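Local coordinates for cell envelope-related transcriptional attenuator domain-containing protein (Eubacterium siraeum, PDB 4OBM), which is of unknown function but belongs to the LytR-CpsA-Psr family, whose characterised members transfer glycopolymers to the bacterial cell wall, at residues 54-59 / 88-93; 102-107 / 198-203; 115-120 / 173-178. All blocks are in the same frame, centred on the assembly; numbering follows the deposited sequence.

Interaction 1. Residues 54-59 / 88-93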
ATOM      1  N   VAL A  54       7.059   0.396   3.714  1.00 25.86           N
ATOM      2  CA  VAL A  54       6.710  -1.020   3.933  1.00 25.04           C
ATOM      3  C   VAL A  54       5.255  -1.237   3.523  1.00 29.45           C
ATOM      4  O   VAL A  54       4.353  -0.579   4.053  1.00 29.59           O
ATOM      5  CB  VAL A  54       6.970  -1.480   5.394  1.00 28.97           C
ATOM      6  CG1 VAL A  54       6.677  -2.973   5.574  1.00 28.48           C
ATOM      7  CG2 VAL A  54       8.400  -1.161   5.824  1.00 29.60           C
ATOM      8  N   LEU A  55       5.025  -2.157   2.596  1.00 25.28           N
ATOM      9  CA  LEU A  55       3.660  -2.463   2.170  1.00 24.71           C
ATOM     10  C   LEU A  55       3.188  -3.738   2.828  1.00 25.62           C
ATOM     11  O   LEU A  55       3.967  -4.669   2.951  1.00 27.61           O
ATOM     12  CB  LEU A  55       3.538  -2.596   0.639  1.00 24.92           C
ATOM     13  CG  LEU A  55       4.053  -1.437  -0.225  1.00 29.51           C
ATOM     14  CD1 LEU A  55       4.472  -1.939  -1.595  1.00 28.64           C
ATOM     15  CD2 LEU A  55       2.996  -0.355  -0.370  1.00 31.56           C
HETATM   16  N   MSE A  56       1.924  -3.778   3.261  1.00 18.71           N
HETATM   17  CA  MSE A  56       1.303  -4.964   3.861  1.00 16.17           C
HETATM   18  C   MSE A  56      -0.049  -5.191   3.254  1.00 21.90           C
HETATM   19  O   MSE A  56      -0.986  -4.503   3.648  1.00 22.00           O
HETATM   20  CB  MSE A  56       1.173  -4.870   5.394  1.00 16.48           C
HETATM   21  CG  MSE A  56       2.423  -5.296   6.062  1.00 22.97           C
HETATM   22 SE   MSE A  56       2.306  -5.263   7.955  0.75 27.39          SE
HETATM   23  CE  MSE A  56       1.154  -6.653   8.283  1.00 25.01           C
ATOM     24  N   PRO A  57      -0.186  -6.162   2.334  1.00 20.81           N
ATOM     25  CA  PRO A  57      -1.500  -6.416   1.747  1.00 21.24           C
ATOM     26  C   PRO A  57      -2.286  -7.432   2.589  1.00 27.03           C
ATOM     27  O   PRO A  57      -1.716  -8.190   3.369  1.00 28.58           O
ATOM     28  CB  PRO A  57      -1.150  -6.955   0.353  1.00 22.55           C
ATOM     29  CG  PRO A  57       0.143  -7.680   0.567  1.00 26.99           C
ATOM     30  CD  PRO A  57       0.831  -7.093   1.782  1.00 22.95           C
ATOM     31  N   TYR A  58      -3.597  -7.419   2.443  1.00 22.81           N
ATOM     32  CA  TYR A  58      -4.528  -8.279   3.174  1.00 22.62           C
ATOM     33  C   TYR A  58      -5.601  -8.750   2.233  1.00 25.95           C
ATOM     34  O   TYR A  58      -6.086  -7.938   1.446  1.00 25.77           O
ATOM     35  CB  TYR A  58      -5.189  -7.487   4.330  1.00 22.87           C
ATOM     36  CG  TYR A  58      -4.233  -7.058   5.415  1.00 23.37           C
ATOM     37  CD1 TYR A  58      -3.559  -5.844   5.336  1.00 23.69           C
ATOM     38  CD2 TYR A  58      -4.063  -7.826   6.563  1.00 25.06           C
ATOM     39  CE1 TYR A  58      -2.646  -5.461   6.317  1.00 21.52           C
ATOM     40  CE2 TYR A  58      -3.193  -7.426   7.575  1.00 26.11           C
ATOM     41  CZ  TYR A  58      -2.473  -6.251   7.438  1.00 27.11           C
ATOM     42  OH  TYR A  58      -1.676  -5.820   8.466  1.00 26.29           O
ATOM     43  N   LEU A  59      -6.023 -10.033   2.341  1.00 21.87           N
ATOM     44  CA  LEU A  59      -7.099 -10.573   1.504  1.00 19.41           C
ATOM     45  C   LEU A  59      -8.411  -9.955   1.933  1.00 22.91           C
ATOM     46  O   LEU A  59      -8.544  -9.638   3.114  1.00 22.71           O
ATOM     47  CB  LEU A  59      -7.178 -12.110   1.589  1.00 18.99           C
ATOM     48  CG  LEU A  59      -6.154 -12.936   0.802  1.00 22.44           C
ATOM     49  CD1 LEU A  59      -6.258 -14.412   1.208  1.00 22.30           C
ATOM     50  CD2 LEU A  59      -6.342 -12.789  -0.706  1.00 24.06           C
ATOM     51  N   SER A  88      -4.333  -1.664  16.201  1.00 33.04           N
ATOM     52  CA  SER A  88      -4.268  -2.461  17.432  1.00 34.36           C
ATOM     53  C   SER A  88      -3.420  -3.737  17.268  1.00 38.59           C
ATOM     54  O   SER A  88      -2.732  -4.129  18.204  1.00 40.03           O
ATOM     55  CB  SER A  88      -5.677  -2.850  17.881  1.00 38.10           C
ATOM     56  OG  SER A  88      -6.235  -3.853  17.043  1.00 46.54           O
ATOM     57  N   LYS A  89      -3.501  -4.397  16.098  1.00 34.42           N
ATOM     58  CA  LYS A  89      -2.809  -5.669  15.842  1.00 34.24           C
ATOM     59  C   LYS A  89      -1.346  -5.517  15.408  1.00 37.40           C
ATOM     60  O   LYS A  89      -0.584  -6.469  15.574  1.00 37.32           O
ATOM     61  CB  LYS A  89      -3.571  -6.487  14.773  1.00 35.91           C
ATOM     62  CG  LYS A  89      -4.911  -7.060  15.245  1.00 44.02           C
ATOM     63  CD  LYS A  89      -4.752  -8.314  16.118  1.00 55.81           C
ATOM     64  CE  LYS A  89      -5.923  -8.498  17.054  1.00 73.14           C
ATOM     65  NZ  LYS A  89      -6.375  -9.916  17.129  1.00 86.50           N
ATOM     66  N   THR A  90      -0.952  -4.350  14.843  1.00 33.99           N
ATOM     67  CA  THR A  90       0.404  -4.131  14.315  1.00 33.23           C
ATOM     68  C   THR A  90       1.296  -3.182  15.133  1.00 37.56           C
ATOM     69  O   THR A  90       2.501  -3.123  14.874  1.00 37.07           O
ATOM     70  CB  THR A  90       0.320  -3.560  12.885  1.00 41.68           C
ATOM     71  OG1 THR A  90      -0.412  -2.333  12.913  1.00 42.06           O
ATOM     72  CG2 THR A  90      -0.303  -4.544  11.875  1.00 38.45           C
ATOM     73  N   GLY A  91       0.708  -2.410  16.049  1.00 34.56           N
ATOM     74  CA  GLY A  91       1.431  -1.407  16.830  1.00 33.72           C
ATOM     75  C   GLY A  91       1.627  -0.117  16.051  1.00 34.97           C
ATOM     76  O   GLY A  91       2.336   0.790  16.499  1.00 33.60           O
ATOM     77  N   LEU A  92       0.994  -0.044  14.853  1.00 28.44           N
ATOM     78  CA  LEU A  92       1.022   1.119  13.978  1.00 27.22           C
ATOM     79  C   LEU A  92      -0.024   2.106  14.411  1.00 32.74           C
ATOM     80  O   LEU A  92      -0.964   1.732  15.116  1.00 33.32           O
ATOM     81  CB  LEU A  92       0.762   0.719  12.506  1.00 26.12           C
ATOM     82  CG  LEU A  92       1.819  -0.118  11.762  1.00 30.36           C
ATOM     83  CD1 LEU A  92       1.284  -0.567  10.418  1.00 30.08           C
ATOM     84  CD2 LEU A  92       3.116   0.658  11.570  1.00 32.30           C
ATOM     85  N   SER A  93       0.115   3.362  13.954  1.00 29.10           N
ATOM     86  CA  SER A  93      -0.812   4.462  14.199  1.00 28.39           C
ATOM     87  C   SER A  93      -1.431   4.874  12.840  1.00 32.22           C
ATOM     88  O   SER A  93      -1.009   5.868  12.244  1.00 32.53           O
ATOM     89  CB  SER A  93      -0.069   5.613  14.877  1.00 31.16           C
ATOM     90  OG  SER A  93      -0.878   6.768  15.013  1.00 39.57           O
TER

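Interaction 2. Residues 102-107 / 198-203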
ATOM      1  N   LYS A 102     -11.522   1.899  -9.876  1.00 25.34           N
ATOM      2  CA  LYS A 102     -10.806   1.476 -11.088  1.00 26.03           C
ATOM      3  C   LYS A 102     -10.289   2.714 -11.822  1.00 28.78           C
ATOM      4  O   LYS A 102      -9.127   2.758 -12.229  1.00 27.71           O
ATOM      5  CB  LYS A 102     -11.699   0.616 -12.007  1.00 29.41           C
ATOM      6  CG  LYS A 102     -11.124   0.379 -13.392  1.00 25.12           C
ATOM      7  CD  LYS A 102     -11.961  -0.556 -14.186  1.00 28.28           C
ATOM      8  CE  LYS A 102     -11.388  -0.740 -15.578  1.00 33.20           C
ATOM      9  NZ  LYS A 102     -12.095  -1.821 -16.314  1.00 39.03           N
ATOM     10  N   SER A 103     -11.157   3.734 -11.908  1.00 25.16           N
ATOM     11  CA  SER A 103     -10.920   5.003 -12.577  1.00 25.60           C
ATOM     12  C   SER A 103      -9.787   5.838 -11.926  1.00 28.22           C
ATOM     13  O   SER A 103      -8.879   6.269 -12.639  1.00 25.43           O
ATOM     14  CB  SER A 103     -12.217   5.809 -12.613  1.00 29.60           C
ATOM     15  OG  SER A 103     -12.047   7.027 -13.315  1.00 40.73           O
ATOM     16  N   THR A 104      -9.846   6.079 -10.597  1.00 25.26           N
ATOM     17  CA  THR A 104      -8.854   6.936  -9.937  1.00 25.07           C
ATOM     18  C   THR A 104      -7.465   6.258  -9.841  1.00 29.69           C
ATOM     19  O   THR A 104      -6.463   6.944 -10.066  1.00 29.79           O
ATOM     20  CB  THR A 104      -9.350   7.498  -8.590  1.00 26.45           C
ATOM     21  OG1 THR A 104      -9.475   6.466  -7.619  1.00 25.25           O
ATOM     22  CG2 THR A 104     -10.661   8.264  -8.726  1.00 21.89           C
ATOM     23  N   LEU A 105      -7.396   4.936  -9.579  1.00 25.62           N
ATOM     24  CA  LEU A 105      -6.118   4.209  -9.536  1.00 24.39           C
ATOM     25  C   LEU A 105      -5.424   4.191 -10.932  1.00 27.71           C
ATOM     26  O   LEU A 105      -4.208   4.346 -11.004  1.00 26.86           O
ATOM     27  CB  LEU A 105      -6.300   2.762  -9.013  1.00 24.00           C
ATOM     28  CG  LEU A 105      -4.993   1.999  -8.646  1.00 29.21           C
ATOM     29  CD1 LEU A 105      -3.970   2.897  -7.868  1.00 28.86           C
ATOM     30  CD2 LEU A 105      -5.286   0.730  -7.868  1.00 30.14           C
ATOM     31  N   THR A 106      -6.198   4.001 -12.024  1.00 23.71           N
ATOM     32  CA  THR A 106      -5.662   3.965 -13.388  1.00 23.67           C
ATOM     33  C   THR A 106      -5.123   5.354 -13.745  1.00 27.70           C
ATOM     34  O   THR A 106      -4.045   5.468 -14.341  1.00 27.34           O
ATOM     35  CB  THR A 106      -6.742   3.482 -14.370  1.00 30.67           C
ATOM     36  OG1 THR A 106      -7.278   2.239 -13.895  1.00 28.48           O
ATOM     37  CG2 THR A 106      -6.222   3.329 -15.795  1.00 27.18           C
ATOM     38  N   GLU A 107      -5.863   6.406 -13.335  1.00 23.88           N
ATOM     39  CA  GLU A 107      -5.474   7.782 -13.540  1.00 23.24           C
ATOM     40  C   GLU A 107      -4.194   8.096 -12.764  1.00 28.80           C
ATOM     41  O   GLU A 107      -3.305   8.729 -13.338  1.00 30.60           O
ATOM     42  CB  GLU A 107      -6.591   8.746 -13.175  1.00 24.57           C
ATOM     43  CG  GLU A 107      -6.594   9.909 -14.149  1.00 39.24           C
ATOM     44  CD  GLU A 107      -7.345  11.159 -13.751  1.00 62.17           C
ATOM     45  OE1 GLU A 107      -8.480  11.042 -13.233  1.00 54.24           O
ATOM     46  OE2 GLU A 107      -6.810  12.263 -14.007  1.00 52.26           O
ATOM     47  N   ASN A 198      -8.144  15.819  -4.316  1.00 26.87           N
ATOM     48  CA  ASN A 198      -9.299  16.308  -5.048  1.00 26.10           C
ATOM     49  C   ASN A 198     -10.142  15.255  -5.747  1.00 29.19           C
ATOM     50  O   ASN A 198     -11.297  15.551  -6.026  1.00 29.65           O
ATOM     51  CB  ASN A 198      -8.884  17.395  -6.065  1.00 24.38           C
ATOM     52  CG  ASN A 198      -8.361  18.669  -5.426  1.00 37.47           C
ATOM     53  OD1 ASN A 198      -9.111  19.500  -4.916  1.00 26.67           O
ATOM     54  ND2 ASN A 198      -7.054  18.857  -5.424  1.00 28.23           N
ATOM     55  N   PHE A 199      -9.621  14.066  -6.064  1.00 26.64           N
ATOM     56  CA  PHE A 199     -10.442  13.141  -6.851  1.00 26.37           C
ATOM     57  C   PHE A 199     -10.589  11.731  -6.251  1.00 28.92           C
ATOM     58  O   PHE A 199     -11.334  10.913  -6.799  1.00 27.23           O
ATOM     59  CB  PHE A 199      -9.910  13.076  -8.304  1.00 27.83           C
ATOM     60  CG  PHE A 199     -10.096  14.407  -9.012  1.00 29.31           C
ATOM     61  CD1 PHE A 199     -11.328  14.760  -9.553  1.00 31.66           C
ATOM     62  CD2 PHE A 199      -9.066  15.346  -9.052  1.00 31.39           C
ATOM     63  CE1 PHE A 199     -11.510  16.004 -10.161  1.00 32.88           C
ATOM     64  CE2 PHE A 199      -9.253  16.593  -9.654  1.00 33.65           C
ATOM     65  CZ  PHE A 199     -10.469  16.910 -10.215  1.00 31.88           C
ATOM     66  N   THR A 200      -9.938  11.458  -5.120  1.00 24.86           N
ATOM     67  CA  THR A 200     -10.082  10.155  -4.498  1.00 23.34           C
ATOM     68  C   THR A 200     -10.873  10.298  -3.201  1.00 27.58           C
ATOM     69  O   THR A 200     -10.925  11.382  -2.625  1.00 27.73           O
ATOM     70  CB  THR A 200      -8.716   9.473  -4.264  1.00 29.03           C
ATOM     71  OG1 THR A 200      -8.049  10.074  -3.151  1.00 33.20           O
ATOM     72  CG2 THR A 200      -7.828   9.461  -5.501  1.00 25.38           C
ATOM     73  N   ASN A 201     -11.474   9.192  -2.739  1.00 24.62           N
ATOM     74  CA  ASN A 201     -12.162   9.118  -1.462  1.00 24.50           C
ATOM     75  C   ASN A 201     -11.065   9.011  -0.385  1.00 27.21           C
ATOM     76  O   ASN A 201     -10.477   7.950  -0.216  1.00 25.89           O
ATOM     77  CB  ASN A 201     -13.119   7.915  -1.446  1.00 24.05           C
ATOM     78  CG  ASN A 201     -13.989   7.788  -0.214  1.00 39.35           C
ATOM     79  OD1 ASN A 201     -13.735   8.363   0.852  1.00 38.11           O
ATOM     80  ND2 ASN A 201     -15.037   7.001  -0.333  1.00 26.84           N
ATOM     81  N   THR A 202     -10.740  10.122   0.287  1.00 24.87           N
ATOM     82  CA  THR A 202      -9.653  10.109   1.271  1.00 25.31           C
ATOM     83  C   THR A 202      -9.917  11.076   2.431  1.00 29.50           C
ATOM     84  O   THR A 202     -10.714  11.999   2.287  1.00 29.77           O
ATOM     85  CB  THR A 202      -8.289  10.418   0.560  1.00 29.60           C
ATOM     86  OG1 THR A 202      -7.227  10.348   1.504  1.00 30.07           O
ATOM     87  CG2 THR A 202      -8.260  11.778  -0.158  1.00 28.29           C
ATOM     88  N   ASN A 203      -9.223  10.872   3.574  1.00 25.31           N
ATOM     89  CA  ASN A 203      -9.319  11.788   4.708  1.00 25.72           C
ATOM     90  C   ASN A 203      -7.959  12.471   4.895  1.00 30.74           C
ATOM     91  O   ASN A 203      -7.700  13.080   5.939  1.00 31.21           O
ATOM     92  CB  ASN A 203      -9.789  11.074   5.981  1.00 25.43           C
ATOM     93  CG  ASN A 203      -8.847  10.012   6.473  1.00 39.73           C
ATOM     94  OD1 ASN A 203      -8.058   9.448   5.713  1.00 33.92           O
ATOM     95  ND2 ASN A 203      -8.923   9.706   7.752  1.00 33.00           N
TER
HETATM   96  O   HOH W   1     -11.135   7.130  -5.463  1.00 27.24           O

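Interaction 3. Residues 115-120 / 173-178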
ATOM      1  N   THR A 115       5.327   1.134 -15.458  1.00 28.02           N
ATOM      2  CA  THR A 115       6.161   0.251 -14.643  1.00 27.92           C
ATOM      3  C   THR A 115       6.624  -0.941 -15.498  1.00 31.97           C
ATOM      4  O   THR A 115       5.836  -1.500 -16.273  1.00 32.19           O
ATOM      5  CB  THR A 115       5.421  -0.191 -13.362  1.00 31.47           C
ATOM      6  OG1 THR A 115       4.851   0.952 -12.728  1.00 30.04           O
ATOM      7  CG2 THR A 115       6.339  -0.877 -12.368  1.00 26.64           C
ATOM      8  N   THR A 116       7.900  -1.315 -15.354  1.00 28.48           N
ATOM      9  CA  THR A 116       8.508  -2.452 -16.042  1.00 28.89           C
ATOM     10  C   THR A 116       8.459  -3.660 -15.089  1.00 33.07           C
ATOM     11  O   THR A 116       9.011  -3.603 -13.992  1.00 33.74           O
ATOM     12  CB  THR A 116       9.912  -2.095 -16.526  1.00 34.12           C
ATOM     13  OG1 THR A 116       9.783  -1.152 -17.584  1.00 36.31           O
ATOM     14  CG2 THR A 116      10.682  -3.295 -17.019  1.00 30.23           C
ATOM     15  N   LEU A 117       7.761  -4.725 -15.498  1.00 29.30           N
ATOM     16  CA  LEU A 117       7.571  -5.929 -14.674  1.00 28.95           C
ATOM     17  C   LEU A 117       7.909  -7.193 -15.427  1.00 31.04           C
ATOM     18  O   LEU A 117       7.620  -7.301 -16.623  1.00 29.59           O
ATOM     19  CB  LEU A 117       6.112  -6.036 -14.168  1.00 28.56           C
ATOM     20  CG  LEU A 117       5.485  -4.787 -13.534  1.00 32.97           C
ATOM     21  CD1 LEU A 117       3.967  -4.862 -13.572  1.00 32.11           C
ATOM     22  CD2 LEU A 117       6.007  -4.570 -12.121  1.00 35.91           C
ATOM     23  N   THR A 118       8.456  -8.177 -14.701  1.00 28.51           N
ATOM     24  CA  THR A 118       8.765  -9.496 -15.249  1.00 29.16           C
ATOM     25  C   THR A 118       7.590 -10.427 -14.933  1.00 32.34           C
ATOM     26  O   THR A 118       7.378 -10.786 -13.772  1.00 31.03           O
ATOM     27  CB  THR A 118      10.111 -10.021 -14.713  1.00 35.42           C
ATOM     28  OG1 THR A 118      11.134  -9.102 -15.083  1.00 39.99           O
ATOM     29  CG2 THR A 118      10.458 -11.409 -15.262  1.00 32.63           C
ATOM     30  N   VAL A 119       6.831 -10.810 -15.971  1.00 30.07           N
ATOM     31  CA  VAL A 119       5.721 -11.759 -15.858  1.00 30.06           C
ATOM     32  C   VAL A 119       6.352 -13.181 -15.889  1.00 36.70           C
ATOM     33  O   VAL A 119       7.035 -13.523 -16.867  1.00 35.97           O
ATOM     34  CB  VAL A 119       4.625 -11.521 -16.931  1.00 33.93           C
ATOM     35  CG1 VAL A 119       3.487 -12.528 -16.791  1.00 33.87           C
ATOM     36  CG2 VAL A 119       4.073 -10.097 -16.836  1.00 33.13           C
ATOM     37  N   PRO A 120       6.227 -13.963 -14.777  1.00 35.45           N
ATOM     38  CA  PRO A 120       6.901 -15.280 -14.708  1.00 36.14           C
ATOM     39  C   PRO A 120       6.419 -16.300 -15.743  1.00 39.91           C
ATOM     40  O   PRO A 120       7.244 -17.064 -16.251  1.00 40.01           O
ATOM     41  CB  PRO A 120       6.619 -15.765 -13.278  1.00 37.79           C
ATOM     42  CG  PRO A 120       5.418 -14.995 -12.838  1.00 41.80           C
ATOM     43  CD  PRO A 120       5.518 -13.656 -13.515  1.00 37.08           C
ATOM     44  N   ILE A 173       3.347  -3.003  -6.898  1.00 24.05           N
ATOM     45  CA  ILE A 173       3.264  -1.664  -6.299  1.00 23.43           C
ATOM     46  C   ILE A 173       4.661  -1.211  -5.826  1.00 27.87           C
ATOM     47  O   ILE A 173       4.986  -0.026  -5.986  1.00 28.42           O
ATOM     48  CB  ILE A 173       2.151  -1.569  -5.190  1.00 25.65           C
ATOM     49  CG1 ILE A 173       0.734  -1.757  -5.797  1.00 24.37           C
ATOM     50  CG2 ILE A 173       2.224  -0.272  -4.347  1.00 27.25           C
ATOM     51  CD1 ILE A 173       0.356  -0.868  -7.049  1.00 24.63           C
ATOM     52  N   SER A 174       5.497  -2.147  -5.307  1.00 24.53           N
ATOM     53  CA  SER A 174       6.881  -1.855  -4.898  1.00 23.88           C
ATOM     54  C   SER A 174       7.690  -1.357  -6.090  1.00 29.02           C
ATOM     55  O   SER A 174       8.414  -0.362  -5.995  1.00 28.17           O
ATOM     56  CB  SER A 174       7.542  -3.097  -4.312  1.00 25.62           C
ATOM     57  OG  SER A 174       7.172  -3.285  -2.960  1.00 31.39           O
ATOM     58  N   SER A 175       7.532  -2.052  -7.228  1.00 27.29           N
ATOM     59  CA  SER A 175       8.194  -1.739  -8.491  1.00 27.06           C
ATOM     60  C   SER A 175       7.744  -0.370  -9.011  1.00 29.71           C
ATOM     61  O   SER A 175       8.583   0.410  -9.443  1.00 29.97           O
ATOM     62  CB  SER A 175       7.909  -2.830  -9.517  1.00 29.42           C
ATOM     63  OG  SER A 175       8.496  -4.063  -9.146  1.00 33.23           O
ATOM     64  N   PHE A 176       6.442  -0.071  -8.926  1.00 26.03           N
ATOM     65  CA  PHE A 176       5.832   1.214  -9.323  1.00 26.15           C
ATOM     66  C   PHE A 176       6.408   2.397  -8.515  1.00 30.42           C
ATOM     67  O   PHE A 176       6.687   3.448  -9.093  1.00 29.49           O
ATOM     68  CB  PHE A 176       4.289   1.147  -9.163  1.00 27.20           C
ATOM     69  CG  PHE A 176       3.569   2.462  -9.363  1.00 27.82           C
ATOM     70  CD1 PHE A 176       3.489   3.049 -10.625  1.00 29.99           C
ATOM     71  CD2 PHE A 176       2.975   3.118  -8.289  1.00 27.40           C
ATOM     72  CE1 PHE A 176       2.845   4.280 -10.803  1.00 30.35           C
ATOM     73  CE2 PHE A 176       2.344   4.351  -8.469  1.00 30.07           C
ATOM     74  CZ  PHE A 176       2.272   4.919  -9.725  1.00 28.21           C
ATOM     75  N   ILE A 177       6.598   2.211  -7.189  1.00 28.24           N
ATOM     76  CA  ILE A 177       7.138   3.235  -6.289  1.00 27.69           C
ATOM     77  C   ILE A 177       8.638   3.453  -6.569  1.00 32.86           C
ATOM     78  O   ILE A 177       9.081   4.595  -6.626  1.00 32.06           O
ATOM     79  CB  ILE A 177       6.863   2.911  -4.790  1.00 30.09           C
ATOM     80  CG1 ILE A 177       5.342   3.013  -4.472  1.00 29.61           C
ATOM     81  CG2 ILE A 177       7.682   3.838  -3.852  1.00 29.37           C
ATOM     82  CD1 ILE A 177       4.871   2.277  -3.187  1.00 34.31           C
ATOM     83  N   ASP A 178       9.408   2.367  -6.722  1.00 30.56           N
ATOM     84  CA  ASP A 178      10.850   2.425  -6.989  1.00 30.16           C
ATOM     85  C   ASP A 178      11.192   3.018  -8.349  1.00 33.05           C
ATOM     86  O   ASP A 178      12.138   3.802  -8.443  1.00 34.79           O
ATOM     87  CB  ASP A 178      11.462   1.024  -6.899  1.00 31.61           C
ATOM     88  CG  ASP A 178      11.529   0.463  -5.499  1.00 34.64           C
ATOM     89  OD1 ASP A 178      11.314   1.240  -4.534  1.00 34.07           O
ATOM     90  OD2 ASP A 178      11.859  -0.731  -5.362  1.00 34.96           O
TER

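Interaction 1. Residues 54-59 / 88-93
Met56 and Thr90 are the nearest residues across the contact by backbone, yet 10.5 Å separates Met56 CA from Thr90 CA. Residues 54-59 run along strand 52-58. Residues 88-93 are the last turn of helix 70-90 and the chain leaving it. The helix ends at Thr90; Gly91, the next residue, has positive phi (81°). The two backbones are too far apart to bond, and side chains bridge the distance.

Met56, Tyr58 and Thr90 all point toward the opposite segment, and Tyr58 and Thr90 approach from opposite directions. Tyr58 OH lies 3.9 Å from Thr90 CG2, so the phenol touches the methyl branch and not the hydroxyl. The selenomethionine at Met56 comes to the same methyl, with Met56 CE 4.4 Å from Thr90 CG2. These are light van der Waals contacts. With chi1 at 59°, the Thr90 hydroxyl is flanked by the backbone N and C, and its methyl, opposite the carbonyl carbon, is the branch that meets Tyr58. The hydroxyl bonds back to Leu86 O in the helix and also takes a weak bond from Leu92 N, with 3.3 Å between Leu92 N and Thr90 OG1. It is thus used within its own helix end, while the methyl faces the strand.

Helix 246-256 fills in beside the contact, with Ala252 against Met56 and Trp249 against Tyr58. Leu55 and Pro57 instead pack on helix 164-181, on the other face of the sheet.

Strand 52-58 is parallel to strand 94-100, and helix 70-90 joins them. This makes a beta-alpha-beta crossover that passes over strands 24-30 and 40-47. The contact lies where the end of the crossover helix meets the sheet. Helices on both faces of a central mixed sheet give the layered alpha-beta-alpha build of the LytR-CpsA-Psr fold.

Interaction 2. Residues 102-107 / 198-203
Thr104 meets both Phe199 and Thr200, and nearly all of the close packing gathers around its side chain. Thr104 CG2 presses on the backbone where helix 186-199 ends, 3.3 Å from Phe199 O. Its CB lies beside the other threonine, with Thr104 CB 4.0 Å from Thr200 CG2. The two threonine side chains cross obliquely. Each hydroxyl has a partner on its own side: Thr104 OG1 bonds to Thr101 N just before helix 102-112, and Thr200 OG1 bonds to Ile196 O. Phe195 packs against both threonines.

The contact joins the start of helix 102-112, which follows strand 94-100, to the turn between helix 186-199 and edge strand 201-202. That short strand runs antiparallel to strand 94-100, and Asn201 pairs with Arg99 through the backbone. Both segments are therefore tied to the same border of the central sheet.

The solvent side is looser. A water bridges the segments, 2.8 Å from Thr104 OG1. It also accepts a weak bond from Asn201 N, with 3.4 Å between Asn201 N and the water. The Phe199 side chain sets out toward helix 102-112, but its ring leads away. The ring is exposed and touches a crystal neighbour.

Interaction 3. Residues 115-120 / 173-178
Thr115 puts its hydroxyl at the edge of the Phe176 ring, in the ring plane, with Thr115 OG1 3.3 Å from Phe176 CD1. The two side chains cross at about a right angle. The methyl of Thr115 goes to the helix backbone instead, with Thr115 CG2 3.5 Å from Phe176 N. With chi1 at -48°, OG1 stands beside the backbone N and meets the ring, while CG2, opposite that N, lies over the helix backbone. Leu117 makes the next contact along the strand: Leu117 CD2 is 3.7 Å from Ser175 CB.

Strand 115-119 pairs with strand 141-143 in a small two-stranded antiparallel sheet. Helix 164-181 packs beside it, the local axes 7.9 Å apart and running at 142° to each other.

Further out, Ser175 OG bonds to Thr171 O one turn earlier, and both its CB and OG border Leu117 CD2. Gln179 OE1 takes a hydrogen bond from Thr116 N and ties the strand to the same helix. Phe176 meets Phe109 edge to face, and Met148 touches both Phe176 and Thr115. A pentaethylene glycol, probably from crystallisation, lies about 4 Å from the Phe176 side chain. Relatives in this family hold a polyprenyl lipid in a hydrophobic pocket, but a matching role here is not established.

How the interactions relate
Interactions 1 and 3 are buried, while interaction 2 lies at the surface. Interactions 1 and 2 both reach the central sheet, the first on strand 52-58 and the second at edge strand 201-202. Interaction 3 uses the small sheet instead. Interactions 1 and 3 still meet, since Leu55 CD1 is 3.3 Å from Ser174 OG where helix 164-181 packs on the large sheet. Interactions 2 and 3 do not touch, but helix 102-112 leads directly into strand 115-119. In all three a threonine methyl takes part, but interaction 3 adds a hydroxyl at a ring edge and a leucine. In interaction 2 a water links the segments, in keeping with its surface place.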